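Local coordinates for heme utilization cystosolic carrier protein HutX (Pectobacterium carotovorum, PDB 2PH0) that probably binds haem and carries it through the cytosol as part of bacterial haem utilisation, at residues 5-10 with 30-36; 74-79 with 91-96. All coordinates share one frame; numbering follows the deposited sequence.

Contact 1: residues 5-10 with 30-36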
ATOM      1  N   LEU B   5     -21.298  17.572   7.855  1.00 21.12           N
ATOM      2  CA  LEU B   5     -20.079  17.296   7.116  1.00 20.36           C
ATOM      3  C   LEU B   5     -19.836  18.385   6.070  1.00 22.42           C
ATOM      4  O   LEU B   5     -18.714  18.852   5.876  1.00 17.52           O
ATOM      5  CB  LEU B   5     -20.205  15.936   6.423  1.00 21.43           C
ATOM      6  CG  LEU B   5     -19.062  15.448   5.534  1.00 19.94           C
ATOM      7  CD1 LEU B   5     -17.767  15.382   6.340  1.00 21.62           C
ATOM      8  CD2 LEU B   5     -19.415  14.075   4.976  1.00 18.77           C
ATOM      9  N   ASN B   6     -20.902  18.786   5.389  1.00 21.61           N
ATOM     10  CA  ASN B   6     -20.779  19.804   4.362  1.00 24.34           C
ATOM     11  C   ASN B   6     -20.302  21.133   4.948  1.00 21.63           C
ATOM     12  O   ASN B   6     -19.437  21.785   4.381  1.00 19.02           O
ATOM     13  CB  ASN B   6     -22.116  19.986   3.649  1.00 27.97           C
ATOM     14  CG  ASN B   6     -21.951  20.485   2.231  1.00 38.51           C
ATOM     15  OD1 ASN B   6     -21.970  21.690   1.975  1.00 40.19           O
ATOM     16  ND2 ASN B   6     -21.772  19.555   1.297  1.00 34.47           N
ATOM     17  N   GLU B   7     -20.859  21.526   6.087  1.00 23.20           N
ATOM     18  CA  GLU B   7     -20.465  22.785   6.716  1.00 22.31           C
ATOM     19  C   GLU B   7     -19.017  22.747   7.185  1.00 22.93           C
ATOM     20  O   GLU B   7     -18.301  23.748   7.108  1.00 23.77           O
ATOM     21  CB  GLU B   7     -21.382  23.090   7.899  1.00 22.64           C
ATOM     22  CG  GLU B   7     -22.834  23.303   7.505  1.00 34.86           C
ATOM     23  CD  GLU B   7     -23.733  23.516   8.704  1.00 35.97           C
ATOM     24  OE1 GLU B   7     -23.632  22.723   9.663  1.00 31.95           O
ATOM     25  OE2 GLU B   7     -24.543  24.468   8.685  1.00 42.87           O
ATOM     26  N   LEU B   8     -18.580  21.593   7.679  1.00 21.02           N
ATOM     27  CA  LEU B   8     -17.209  21.465   8.145  1.00 18.54           C
ATOM     28  C   LEU B   8     -16.224  21.629   6.996  1.00 18.55           C
ATOM     29  O   LEU B   8     -15.222  22.330   7.116  1.00 22.97           O
ATOM     30  CB  LEU B   8     -16.983  20.097   8.803  1.00 16.46           C
ATOM     31  CG  LEU B   8     -15.514  19.797   9.115  1.00 16.39           C
ATOM     32  CD1 LEU B   8     -14.989  20.824  10.114  1.00 21.32           C
ATOM     33  CD2 LEU B   8     -15.377  18.386   9.663  1.00 21.96           C
ATOM     34  N   LEU B   9     -16.509  20.975   5.875  1.00 22.06           N
ATOM     35  CA  LEU B   9     -15.606  21.037   4.734  1.00 23.90           C
ATOM     36  C   LEU B   9     -15.489  22.424   4.126  1.00 23.61           C
ATOM     37  O   LEU B   9     -14.444  22.782   3.588  1.00 27.70           O
ATOM     38  CB  LEU B   9     -16.035  20.013   3.677  1.00 24.49           C
ATOM     39  CG  LEU B   9     -15.933  18.571   4.181  1.00 26.65           C
ATOM     40  CD1 LEU B   9     -16.421  17.601   3.110  1.00 22.54           C
ATOM     41  CD2 LEU B   9     -14.490  18.273   4.562  1.00 24.35           C
ATOM     42  N   ALA B  10     -16.552  23.212   4.226  1.00 26.05           N
ATOM     43  CA  ALA B  10     -16.532  24.567   3.686  1.00 26.70           C
ATOM     44  C   ALA B  10     -15.640  25.501   4.513  1.00 26.24           C
ATOM     45  O   ALA B  10     -15.293  26.594   4.061  1.00 29.17           O
ATOM     46  CB  ALA B  10     -17.943  25.119   3.613  1.00 27.38           C
ATOM     47  N   ALA B  30     -17.249   9.467   0.891  1.00 20.38           N
ATOM     48  CA  ALA B  30     -18.370  10.294   1.327  1.00 22.16           C
ATOM     49  C   ALA B  30     -17.867  11.708   1.627  1.00 21.64           C
ATOM     50  O   ALA B  30     -18.491  12.700   1.237  1.00 17.87           O
ATOM     51  CB  ALA B  30     -19.026   9.682   2.568  1.00 18.88           C
ATOM     52  N   VAL B  31     -16.729  11.794   2.309  1.00 18.38           N
ATOM     53  CA  VAL B  31     -16.136  13.080   2.640  1.00 18.69           C
ATOM     54  C   VAL B  31     -15.698  13.820   1.378  1.00 22.98           C
ATOM     55  O   VAL B  31     -15.989  15.001   1.217  1.00 18.44           O
ATOM     56  CB  VAL B  31     -14.916  12.906   3.571  1.00 20.53           C
ATOM     57  CG1 VAL B  31     -14.297  14.248   3.881  1.00 18.50           C
ATOM     58  CG2 VAL B  31     -15.348  12.217   4.853  1.00 26.48           C
ATOM     59  N   VAL B  32     -15.013  13.121   0.476  1.00 17.68           N
ATOM     60  CA  VAL B  32     -14.534  13.737  -0.760  1.00 16.57           C
ATOM     61  C   VAL B  32     -15.666  14.241  -1.646  1.00 21.43           C
ATOM     62  O   VAL B  32     -15.571  15.316  -2.250  1.00 18.54           O
ATOM     63  CB  VAL B  32     -13.647  12.743  -1.536  1.00 19.41           C
ATOM     64  CG1 VAL B  32     -13.295  13.287  -2.913  1.00 16.36           C
ATOM     65  CG2 VAL B  32     -12.380  12.486  -0.730  1.00 14.99           C
ATOM     66  N   GLU B  33     -16.739  13.460  -1.701  1.00 15.10           N
ATOM     67  CA  GLU B  33     -17.926  13.774  -2.486  1.00 22.45           C
ATOM     68  C   GLU B  33     -18.594  15.045  -1.965  1.00 22.66           C
ATOM     69  O   GLU B  33     -19.328  15.723  -2.693  1.00 22.33           O
ATOM     70  CB  GLU B  33     -18.888  12.585  -2.391  1.00 19.78           C
ATOM     71  CG  GLU B  33     -20.198  12.710  -3.116  1.00 27.67           C
ATOM     72  CD  GLU B  33     -20.968  11.403  -3.090  1.00 30.28           C
ATOM     73  OE1 GLU B  33     -21.291  10.915  -1.979  1.00 30.03           O
ATOM     74  OE2 GLU B  33     -21.242  10.858  -4.180  1.00 38.98           O
ATOM     75  N   ALA B  34     -18.333  15.360  -0.702  1.00 19.12           N
ATOM     76  CA  ALA B  34     -18.912  16.536  -0.061  1.00 24.54           C
ATOM     77  C   ALA B  34     -18.024  17.776  -0.122  1.00 22.49           C
ATOM     78  O   ALA B  34     -18.425  18.847   0.330  1.00 21.49           O
ATOM     79  CB  ALA B  34     -19.239  16.218   1.385  1.00 23.97           C
ATOM     80  N   LEU B  35     -16.819  17.640  -0.667  1.00 16.57           N
ATOM     81  CA  LEU B  35     -15.913  18.784  -0.757  1.00 13.08           C
ATOM     82  C   LEU B  35     -16.430  19.847  -1.704  1.00 17.87           C
ATOM     83  O   LEU B  35     -17.212  19.560  -2.610  1.00 17.91           O
ATOM     84  CB  LEU B  35     -14.528  18.356  -1.257  1.00 13.25           C
ATOM     85  CG  LEU B  35     -13.603  17.605  -0.304  1.00 17.72           C
ATOM     86  CD1 LEU B  35     -12.535  16.856  -1.109  1.00 14.04           C
ATOM     87  CD2 LEU B  35     -12.979  18.589   0.675  1.00 22.99           C
ATOM     88  N   PRO B  36     -16.020  21.104  -1.481  1.00 14.22           N
ATOM     89  CA  PRO B  36     -16.443  22.208  -2.348  1.00 18.39           C
ATOM     90  C   PRO B  36     -15.949  21.861  -3.751  1.00 17.24           C
ATOM     91  O   PRO B  36     -14.830  21.361  -3.900  1.00 21.68           O
ATOM     92  CB  PRO B  36     -15.691  23.395  -1.766  1.00 16.13           C
ATOM     93  CG  PRO B  36     -15.693  23.090  -0.298  1.00 16.80           C
ATOM     94  CD  PRO B  36     -15.326  21.609  -0.282  1.00 15.98           C
TER
HETATM   95  O   HOH W   1     -18.343  21.896   1.626  1.00 31.42           O
HETATM   96  O   HOH W   2     -19.554  21.028  -0.376  1.00 43.19           O

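Contact 2: residues 74-79 with 91-96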
ATOM      1  N   PHE B  74       5.765   6.450  -1.623  1.00 20.99           N
ATOM      2  CA  PHE B  74       6.858   6.158  -2.536  1.00 21.54           C
ATOM      3  C   PHE B  74       6.961   7.173  -3.651  1.00 17.10           C
ATOM      4  O   PHE B  74       6.021   7.351  -4.424  1.00 15.66           O
ATOM      5  CB  PHE B  74       6.695   4.772  -3.140  1.00 19.30           C
ATOM      6  CG  PHE B  74       7.957   4.243  -3.755  1.00 29.24           C
ATOM      7  CD1 PHE B  74       8.234   4.449  -5.103  1.00 34.12           C
ATOM      8  CD2 PHE B  74       8.893   3.570  -2.971  1.00 27.97           C
ATOM      9  CE1 PHE B  74       9.427   3.997  -5.663  1.00 30.77           C
ATOM     10  CE2 PHE B  74      10.092   3.115  -3.523  1.00 26.17           C
ATOM     11  CZ  PHE B  74      10.357   3.329  -4.872  1.00 24.13           C
ATOM     12  N   LYS B  75       8.123   7.811  -3.739  1.00 16.12           N
ATOM     13  CA  LYS B  75       8.382   8.824  -4.749  1.00 22.58           C
ATOM     14  C   LYS B  75       9.058   8.252  -5.980  1.00 26.41           C
ATOM     15  O   LYS B  75      10.183   7.760  -5.909  1.00 22.44           O
ATOM     16  CB  LYS B  75       9.282   9.932  -4.194  1.00 28.20           C
ATOM     17  CG  LYS B  75       8.654  10.810  -3.144  1.00 33.97           C
ATOM     18  CD  LYS B  75       9.248  12.209  -3.211  1.00 44.96           C
ATOM     19  CE  LYS B  75       8.890  12.885  -4.529  1.00 49.63           C
ATOM     20  NZ  LYS B  75       9.456  14.260  -4.642  1.00 57.08           N
ATOM     21  N   SER B  76       8.371   8.328  -7.112  1.00 21.05           N
ATOM     22  CA  SER B  76       8.919   7.845  -8.368  1.00 26.45           C
ATOM     23  C   SER B  76       7.965   8.160  -9.497  1.00 22.77           C
ATOM     24  O   SER B  76       6.845   8.626  -9.270  1.00 20.17           O
ATOM     25  CB  SER B  76       9.160   6.332  -8.317  1.00 26.27           C
ATOM     26  OG  SER B  76       7.945   5.632  -8.137  1.00 30.94           O
ATOM     27  N   GLU B  77       8.430   7.912 -10.716  1.00 19.59           N
ATOM     28  CA  GLU B  77       7.638   8.132 -11.912  1.00 22.99           C
ATOM     29  C   GLU B  77       6.672   6.957 -11.905  1.00 21.03           C
ATOM     30  O   GLU B  77       7.073   5.829 -11.640  1.00 22.43           O
ATOM     31  CB  GLU B  77       8.561   8.089 -13.136  1.00 27.24           C
ATOM     32  CG  GLU B  77       7.907   8.316 -14.484  1.00 33.97           C
ATOM     33  CD  GLU B  77       8.936   8.345 -15.609  1.00 29.79           C
ATOM     34  OE1 GLU B  77       9.744   7.397 -15.702  1.00 49.74           O
ATOM     35  OE2 GLU B  77       8.940   9.310 -16.396  1.00 38.44           O
ATOM     36  N   LEU B  78       5.401   7.216 -12.169  1.00 18.19           N
ATOM     37  CA  LEU B  78       4.406   6.156 -12.168  1.00 21.33           C
ATOM     38  C   LEU B  78       4.668   5.171 -13.310  1.00 23.05           C
ATOM     39  O   LEU B  78       4.744   5.554 -14.476  1.00 23.47           O
ATOM     40  CB  LEU B  78       3.011   6.766 -12.299  1.00 24.36           C
ATOM     41  CG  LEU B  78       1.879   6.016 -11.596  1.00 33.29           C
ATOM     42  CD1 LEU B  78       2.175   5.915 -10.103  1.00 27.12           C
ATOM     43  CD2 LEU B  78       0.569   6.739 -11.835  1.00 25.34           C
ATOM     44  N   PRO B  79       4.829   3.881 -12.986  1.00 23.62           N
ATOM     45  CA  PRO B  79       5.078   2.913 -14.053  1.00 20.22           C
ATOM     46  C   PRO B  79       3.841   2.637 -14.893  1.00 20.30           C
ATOM     47  O   PRO B  79       2.723   2.671 -14.395  1.00 20.32           O
ATOM     48  CB  PRO B  79       5.547   1.676 -13.289  1.00 19.37           C
ATOM     49  CG  PRO B  79       4.803   1.783 -12.000  1.00 28.51           C
ATOM     50  CD  PRO B  79       4.944   3.246 -11.662  1.00 22.35           C
ATOM     51  N   ARG B  91       4.853  -2.417 -14.764  1.00 19.96           N
ATOM     52  CA  ARG B  91       6.201  -2.788 -15.147  1.00 19.96           C
ATOM     53  C   ARG B  91       7.094  -1.606 -14.788  1.00 19.96           C
ATOM     54  O   ARG B  91       7.447  -0.780 -15.635  1.00 30.63           O
ATOM     55  CB  ARG B  91       6.264  -3.100 -16.638  1.00 19.96           C
ATOM     56  CG  ARG B  91       7.538  -3.844 -17.034  1.00 19.96           C
ATOM     57  CD  ARG B  91       7.418  -4.435 -18.414  1.00 19.96           C
ATOM     58  NE  ARG B  91       6.727  -5.724 -18.425  1.00 19.96           N
ATOM     59  CZ  ARG B  91       6.347  -6.336 -19.543  1.00 19.96           C
ATOM     60  NH1 ARG B  91       6.587  -5.767 -20.718  1.00 19.96           N
ATOM     61  NH2 ARG B  91       5.751  -7.516 -19.493  1.00 19.96           N
ATOM     62  N   GLY B  92       7.441  -1.531 -13.509  1.00 33.27           N
ATOM     63  CA  GLY B  92       8.268  -0.441 -13.036  1.00 36.73           C
ATOM     64  C   GLY B  92       9.748  -0.724 -13.119  1.00 39.13           C
ATOM     65  O   GLY B  92      10.178  -1.876 -13.087  1.00 40.75           O
ATOM     66  N   LYS B  93      10.527   0.347 -13.227  1.00 38.65           N
ATOM     67  CA  LYS B  93      11.975   0.252 -13.307  1.00 42.72           C
ATOM     68  C   LYS B  93      12.588   1.283 -12.368  1.00 42.49           C
ATOM     69  O   LYS B  93      13.745   1.669 -12.527  1.00 46.41           O
ATOM     70  CB  LYS B  93      12.438   0.507 -14.736  1.00 43.05           C
ATOM     71  N   ASN B  94      11.802   1.730 -11.392  1.00 38.58           N
ATOM     72  CA  ASN B  94      12.266   2.716 -10.426  1.00 35.17           C
ATOM     73  C   ASN B  94      11.935   2.345  -8.982  1.00 30.44           C
ATOM     74  O   ASN B  94      11.920   3.205  -8.102  1.00 32.70           O
ATOM     75  CB  ASN B  94      11.682   4.095 -10.752  1.00 38.03           C
ATOM     76  CG  ASN B  94      12.254   4.684 -12.025  1.00 40.12           C
ATOM     77  OD1 ASN B  94      13.468   4.842 -12.156  1.00 48.30           O
ATOM     78  ND2 ASN B  94      11.381   5.019 -12.969  1.00 43.22           N
ATOM     79  N   GLY B  95      11.671   1.063  -8.745  1.00 24.60           N
ATOM     80  CA  GLY B  95      11.372   0.614  -7.395  1.00 22.26           C
ATOM     81  C   GLY B  95       9.901   0.403  -7.100  1.00 24.13           C
ATOM     82  O   GLY B  95       9.549  -0.211  -6.097  1.00 26.26           O
ATOM     83  N   LEU B  96       9.035   0.915  -7.966  1.00 23.14           N
ATOM     84  CA  LEU B  96       7.599   0.766  -7.767  1.00 22.80           C
ATOM     85  C   LEU B  96       6.986  -0.181  -8.786  1.00 21.26           C
ATOM     86  O   LEU B  96       7.133   0.016  -9.989  1.00 20.98           O
ATOM     87  CB  LEU B  96       6.909   2.127  -7.867  1.00 19.68           C
ATOM     88  CG  LEU B  96       5.378   2.148  -7.825  1.00 25.51           C
ATOM     89  CD1 LEU B  96       4.881   1.593  -6.501  1.00 28.22           C
ATOM     90  CD2 LEU B  96       4.888   3.581  -8.012  1.00 28.21           C
TER
HETATM   91  O   HOH W   3       8.658   3.186 -13.175  1.00 46.18           O

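Contact 1: residues 5-10 with 30-36
Helix 5-10 runs past the end of helix 28-33 and the loop that follows it, Asn6 lying nearest Ala34 with their CA atoms 5.8 Å apart and Leu9 nearest Leu35 with theirs 5.9 Å apart. Leu9 does most of the filling. Its CG lies opposite the carbonyl carbon (chi1 -64°), which carries the branched end across to the other segment. There CD1 comes to 3.6 Å from Ala34 CB and only 3.2 Å from Val31 O, a close approach of a methyl to a carbonyl oxygen that already accepts a hydrogen bond from Ala34 N. The side chain crosses those of Val31 and Leu35 at roughly right angles; its CD2 meets Leu35 CD2 at 4.2 Å. One turn back, Leu5 lays CD2 over the backbone at Val31, 4.1 Å from Val31 CA, with Ala34 CB beside it. At the other end the Pro36 ring comes up against the Leu9 carbonyl.

Two waters bridge the polar side of the contact. Asn6 leaves its helix to the side and reaches across with its amide end, but ND2 does not bond directly to Ala34 O; a water accepts a weak bond from the amide and donates a short one, 2.6 Å from the water oxygen to Ala34 O. A second water donates to Asn6 O and, weakly, to the same Ala34 O.

Ile20 of helix 17-23 also touches Leu5 and Leu9. Three short N-terminal helices thus pack on one another; 28-33 and its loop rest on strands 40-44 and 107-115 through Val32 and Leu35, and 5-10 packs on the side of 28-33 not turned to the strands.

Contact 2: residues 74-79 with 91-96
Phe74 turns a ring edge to the 91-96 loop: Asn94 O lies close to the ring plane, 3.6 Å from CE1, and Ser76 OG is also in plane at the edge. Gly95 C and Leu96 CB approach the same ring obliquely, Leu96 CB standing 3.8 Å from Phe74 CE1. Phe74 of the second subunit meets this ring too, the two planes only about 15° apart. A second pair of flat groups is looser: the Glu77 carboxylate and the Asn94 amide are tilted 51° apart, and OE1 to ND2, at 4.0 Å, is too long for a hydrogen bond.

Strand 70-75 is the outermost strand of the six-stranded sheet within this chain, and the chain turns a corner at Ser76 on its way to the three-stranded sheet that strand 96-101 completes. The 91-96 loop, leading into that strand, lies in the bend. Phe74 and Leu96 also pair with a strand of the second subunit in an antiparallel ladder, so beta structure runs on across the interface.

Leu96 reaches Pro79 because its chi1 of 174° swings CG away from the backbone N, bringing CD2 to within 3.7 Å of Pro79 CD. It crosses the proline ring at about a right angle, while Leu78 CD1 comes in beside it. Ser76 OG, also next to this methyl, is buried without a polar partner in the model. Pro79 CB and Gly92 CA, 3.5 Å apart, are closer than ordinary carbon contact. One water links the two segments, accepting from Asn94 ND2 at 3.3 Å and forming weak bonds with Glu77 O and Lys93 N.

How the contacts relate
Contacts 1 and 2 sit on opposite sides of the chain's centre, their own centres about 16 Å and 17 Å from it and 32 Å from each other; their nearest atoms remain about 18 Å apart. They follow in series along the chain. The six-stranded sheet spans the gap: contact 1 packs beside strand 40-44, outermost at one end within this chain, whereas contact 2 includes the end of 70-75, the strand outermost at the other. Their surroundings differ as well. Within the assembly the second subunit reaches contact 2 and leaves 5-10 with 30-36 untouched. No haem is present at either contact, and no haem site is assigned to either.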